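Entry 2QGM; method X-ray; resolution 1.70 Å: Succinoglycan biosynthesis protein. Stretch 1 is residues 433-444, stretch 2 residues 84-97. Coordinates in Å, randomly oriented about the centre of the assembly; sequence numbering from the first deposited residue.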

# COMPACT_ATOMS: atom_id res chain seq x y z
N ILE A 433 2.98 -7.27 -13.56
CA ILE A 433 3.94 -6.22 -13.25
C ILE A 433 3.81 -5.13 -14.29
O ILE A 433 3.37 -5.37 -15.41
CB ILE A 433 5.42 -6.72 -13.27
CG1 ILE A 433 5.78 -7.26 -14.66
CG2 ILE A 433 5.64 -7.77 -12.21
CD1 ILE A 433 7.27 -7.40 -14.87
N PHE A 434 4.13 -3.90 -13.88
CA PHE A 434 4.16 -2.79 -14.83
C PHE A 434 5.59 -2.30 -14.73
O PHE A 434 6.08 -1.92 -13.66
CB PHE A 434 3.13 -1.69 -14.52
CG PHE A 434 3.32 -0.96 -13.21
CD1 PHE A 434 3.94 0.29 -13.17
CD2 PHE A 434 2.81 -1.48 -12.03
CE1 PHE A 434 4.05 1.01 -11.97
CE2 PHE A 434 2.91 -0.78 -10.83
CZ PHE A 434 3.53 0.46 -10.80
N HIS A 435 6.28 -2.36 -15.86
CA HIS A 435 7.67 -1.96 -15.92
C HIS A 435 7.85 -0.57 -16.51
O HIS A 435 7.17 -0.20 -17.47
CB HIS A 435 8.47 -2.97 -16.76
CG HIS A 435 9.94 -2.76 -16.72
ND1 HIS A 435 10.70 -3.01 -15.60
CD2 HIS A 435 10.81 -2.29 -17.66
CE1 HIS A 435 11.96 -2.70 -15.84
NE2 HIS A 435 12.05 -2.26 -17.09
N ILE A 436 8.74 0.20 -15.90
CA ILE A 436 9.11 1.53 -16.36
C ILE A 436 10.63 1.50 -16.38
O ILE A 436 11.28 1.62 -15.34
CB ILE A 436 8.64 2.66 -15.40
CG1 ILE A 436 7.12 2.64 -15.26
CG2 ILE A 436 9.13 4.02 -15.92
CD1 ILE A 436 6.55 3.75 -14.38
N ARG A 437 11.21 1.31 -17.56
CA ARG A 437 12.66 1.21 -17.68
C ARG A 437 13.44 2.30 -16.94
O ARG A 437 14.20 2.01 -16.02
CB ARG A 437 13.07 1.23 -19.16
CG ARG A 437 14.55 0.97 -19.39
CD ARG A 437 14.90 1.22 -20.84
NE ARG A 437 14.20 0.31 -21.74
CZ ARG A 437 14.09 0.50 -23.05
NH1 ARG A 437 14.63 1.58 -23.60
NH2 ARG A 437 13.46 -0.39 -23.80
N LYS A 438 13.25 3.55 -17.34
CA LYS A 438 13.96 4.64 -16.69
C LYS A 438 13.07 5.46 -15.77
O LYS A 438 11.97 5.88 -16.14
CB LYS A 438 14.61 5.57 -17.73
CG LYS A 438 15.74 4.93 -18.53
CD LYS A 438 16.45 5.94 -19.43
CE LYS A 438 17.60 5.29 -20.19
NZ LYS A 438 18.39 6.29 -20.99
N THR A 439 13.55 5.69 -14.55
CA THR A 439 12.80 6.48 -13.58
C THR A 439 13.67 7.57 -12.98
O THR A 439 14.90 7.55 -13.10
CB THR A 439 12.22 5.57 -12.47
OG1 THR A 439 13.22 4.66 -12.02
CG2 THR A 439 11.03 4.79 -13.02
N SER A 440 13.03 8.55 -12.35
CA SER A 440 13.74 9.67 -11.75
C SER A 440 13.13 9.99 -10.38
O SER A 440 12.08 9.47 -10.03
CB SER A 440 13.67 10.90 -12.67
OG SER A 440 12.33 11.31 -12.90
N PRO A 441 13.79 10.86 -9.60
CA PRO A 441 13.29 11.23 -8.27
C PRO A 441 11.93 11.92 -8.19
O PRO A 441 11.59 12.79 -9.00
CB PRO A 441 14.40 12.13 -7.72
CG PRO A 441 15.64 11.61 -8.39
CD PRO A 441 15.14 11.40 -9.82
N SER A 442 11.17 11.52 -7.18
CA SER A 442 9.86 12.12 -6.92
C SER A 442 10.12 13.55 -6.46
O SER A 442 11.22 13.88 -6.02
CB SER A 442 9.16 11.34 -5.81
OG SER A 442 10.02 11.19 -4.70
N HIS A 443 9.10 14.40 -6.55
CA HIS A 443 9.25 15.80 -6.14
C HIS A 443 8.50 16.13 -4.86
O HIS A 443 7.28 16.30 -4.88
CB HIS A 443 8.75 16.72 -7.26
CG HIS A 443 9.38 16.45 -8.59
ND1 HIS A 443 9.08 15.33 -9.34
CD2 HIS A 443 10.31 17.13 -9.30
CE1 HIS A 443 9.80 15.34 -10.45
NE2 HIS A 443 10.55 16.42 -10.45
N ILE A 444 9.22 16.24 -3.75
CA ILE A 444 8.60 16.56 -2.46
C ILE A 444 8.05 17.99 -2.48
O ILE A 444 8.80 18.96 -2.59
CB ILE A 444 9.62 16.45 -1.30
CG1 ILE A 444 10.11 15.00 -1.18
CG2 ILE A 444 8.98 16.90 0.02
CD1 ILE A 444 9.04 14.02 -0.75
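Stretch 2 (84-97) HGSSEIFTMKFRLV

How does stretch 2 lie against the strand that opens stretch 1? After a short loop at 84-86 it forms a helix from Ser87 through Val97, which runs at 136° to the strand 433-436, with the axes 9.6 Å apart at their closest. The alternation of the strand selects its contacts: Phe434 and Ile436 point toward the helix, while Ile433 and His435 lie out of its reach.

What do those two side chains meet? Phe434 rests across about two turns of the helix. Leu96 CD2 lies over one face of the ring, 4.2 Å from Phe434 CD2, and Ile89 CG2 meets the ring edge, 4.2 Å from Phe434 CZ. Met92 CG comes within 3.9 Å of Phe434 CD1, and Lys93 CG within 3.7 Å of Phe434 CZ. Ile436 shares Ile89 and Met92 but also reaches back to Glu88, its CD1 lying 3.4 Å from Glu88 O, 3.9 Å from Met92 CB and 4.2 Å from Ile89 CG1.

What changes once the chain turns its corner at Arg437 and Lys438? Hydrogen bonds now enter the contact. Glu88 holds Ser440 by both carboxylate oxygens: Ser440 N donates to Glu88 OE1 at 2.8 Å, and Ser440 OG donates to Glu88 OE2, also at 2.8 Å. Just before it, Thr439 OG1 and Ser86 OG share a water, at 3.0 and 2.6 Å respectively.

How do the backbones join at the start of the helix? Pro441 and Ser86 form a single beta bridge, their CA atoms 5.0 Å apart. Its hydrogen bonds flank the proline, which has no amide hydrogen to give: Ser87 N donates to Ser440 O at 2.7 Å, and Ser442 N to Gly85 O at 3.0 Å. Beyond the bridge, Ser442 CB meets the edge of the Phe90 ring, 3.8 Å from Phe90 CE2, and His443 CE1 approaches Ser87 OG at 3.9 Å.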

# COMPACT_ATOMS: atom_id res chain seq x y z
N HIS A 84 10.21 3.97 -2.96
CA HIS A 84 9.31 4.93 -2.34
C HIS A 84 9.69 6.34 -2.81
O HIS A 84 9.37 7.32 -2.17
CB HIS A 84 9.42 4.86 -0.81
CG HIS A 84 8.57 3.80 -0.19
ND1 HIS A 84 8.95 3.10 0.94
CD2 HIS A 84 7.34 3.34 -0.51
CE1 HIS A 84 7.98 2.27 1.29
NE2 HIS A 84 6.99 2.40 0.42
N GLY A 85 10.38 6.42 -3.95
CA GLY A 85 10.78 7.73 -4.44
C GLY A 85 11.00 7.89 -5.94
O GLY A 85 11.84 8.68 -6.35
N SER A 86 10.25 7.14 -6.74
CA SER A 86 10.36 7.23 -8.20
C SER A 86 9.17 8.01 -8.75
O SER A 86 8.03 7.58 -8.66
CB SER A 86 10.38 5.82 -8.80
OG SER A 86 11.53 5.11 -8.37
N SER A 87 9.45 9.17 -9.34
CA SER A 87 8.38 10.01 -9.88
C SER A 87 7.40 9.30 -10.81
O SER A 87 6.20 9.28 -10.57
CB SER A 87 8.95 11.23 -10.62
OG SER A 87 7.92 12.03 -11.15
N GLU A 88 7.93 8.70 -11.88
CA GLU A 88 7.09 8.01 -12.86
C GLU A 88 6.31 6.84 -12.29
O GLU A 88 5.25 6.50 -12.81
CB GLU A 88 7.94 7.52 -14.03
CG GLU A 88 8.70 8.63 -14.75
CD GLU A 88 10.02 8.98 -14.07
OE1 GLU A 88 10.28 8.46 -12.97
OE2 GLU A 88 10.79 9.77 -14.66
N ILE A 89 6.83 6.20 -11.24
CA ILE A 89 6.09 5.10 -10.64
C ILE A 89 4.86 5.66 -9.92
O ILE A 89 3.76 5.15 -10.10
CB ILE A 89 6.97 4.28 -9.69
CG1 ILE A 89 8.07 3.58 -10.50
CG2 ILE A 89 6.13 3.24 -8.94
CD1 ILE A 89 8.95 2.64 -9.71
N PHE A 90 5.03 6.71 -9.12
CA PHE A 90 3.89 7.30 -8.42
C PHE A 90 2.84 7.80 -9.43
O PHE A 90 1.64 7.57 -9.26
CB PHE A 90 4.31 8.48 -7.54
CG PHE A 90 5.08 8.09 -6.30
CD1 PHE A 90 4.81 6.90 -5.64
CD2 PHE A 90 6.05 8.94 -5.77
CE1 PHE A 90 5.49 6.56 -4.47
CE2 PHE A 90 6.73 8.61 -4.61
CZ PHE A 90 6.45 7.41 -3.96
N THR A 91 3.29 8.50 -10.47
CA THR A 91 2.37 9.03 -11.47
C THR A 91 1.68 7.92 -12.26
O THR A 91 0.49 8.02 -12.54
CB THR A 91 3.09 9.99 -12.43
OG1 THR A 91 3.58 11.12 -11.69
CG2 THR A 91 2.13 10.49 -13.51
N MSE A 92 2.41 6.87 -12.61
CA MSE A 92 1.81 5.77 -13.35
C MSE A 92 0.79 5.06 -12.46
O MSE A 92 -0.23 4.57 -12.95
CB MSE A 92 2.88 4.78 -13.82
CG MSE A 92 2.34 3.52 -14.54
SE MSE A 92 1.49 3.93 -16.24
CE MSE A 92 -0.35 3.61 -15.80
N LYS A 93 1.05 4.99 -11.16
CA LYS A 93 0.11 4.36 -10.25
C LYS A 93 -1.16 5.19 -10.17
O LYS A 93 -2.25 4.65 -10.03
CB LYS A 93 0.73 4.17 -8.87
CG LYS A 93 1.72 3.03 -8.82
CD LYS A 93 2.34 2.82 -7.45
CE LYS A 93 1.32 2.34 -6.45
NZ LYS A 93 1.99 2.09 -5.14
N PHE A 94 -1.01 6.51 -10.24
CA PHE A 94 -2.15 7.41 -10.23
C PHE A 94 -2.97 7.13 -11.50
O PHE A 94 -4.20 7.04 -11.44
CB PHE A 94 -1.61 8.85 -10.18
CG PHE A 94 -2.63 9.94 -10.38
CD1 PHE A 94 -4.01 9.70 -10.30
CD2 PHE A 94 -2.19 11.24 -10.65
CE1 PHE A 94 -4.92 10.75 -10.48
CE2 PHE A 94 -3.10 12.28 -10.84
CZ PHE A 94 -4.47 12.05 -10.75
N ARG A 95 -2.30 6.97 -12.64
CA ARG A 95 -3.02 6.67 -13.87
C ARG A 95 -3.79 5.36 -13.71
O ARG A 95 -4.96 5.27 -14.06
CB ARG A 95 -2.04 6.59 -15.06
CG ARG A 95 -2.68 6.23 -16.39
CD ARG A 95 -1.67 6.40 -17.53
NE ARG A 95 -2.12 5.80 -18.78
CZ ARG A 95 -3.09 6.28 -19.55
NH1 ARG A 95 -3.71 7.41 -19.22
NH2 ARG A 95 -3.44 5.64 -20.66
N LEU A 96 -3.13 4.35 -13.14
CA LEU A 96 -3.75 3.05 -12.91
C LEU A 96 -4.97 3.18 -11.99
O LEU A 96 -6.02 2.60 -12.26
CB LEU A 96 -2.74 2.08 -12.30
CG LEU A 96 -2.18 0.93 -13.14
CD1 LEU A 96 -2.24 1.25 -14.63
CD2 LEU A 96 -0.75 0.64 -12.69
N VAL A 97 -4.83 3.92 -10.90
CA VAL A 97 -5.92 4.13 -9.95
C VAL A 97 -7.09 4.78 -10.68
O VAL A 97 -8.24 4.33 -10.58
CB VAL A 97 -5.47 5.04 -8.77
CG1 VAL A 97 -6.68 5.46 -7.92
CG2 VAL A 97 -4.44 4.31 -7.90
O HOH W 1 9.11 10.09 -2.53
O HOH W 2 13.84 5.82 -9.36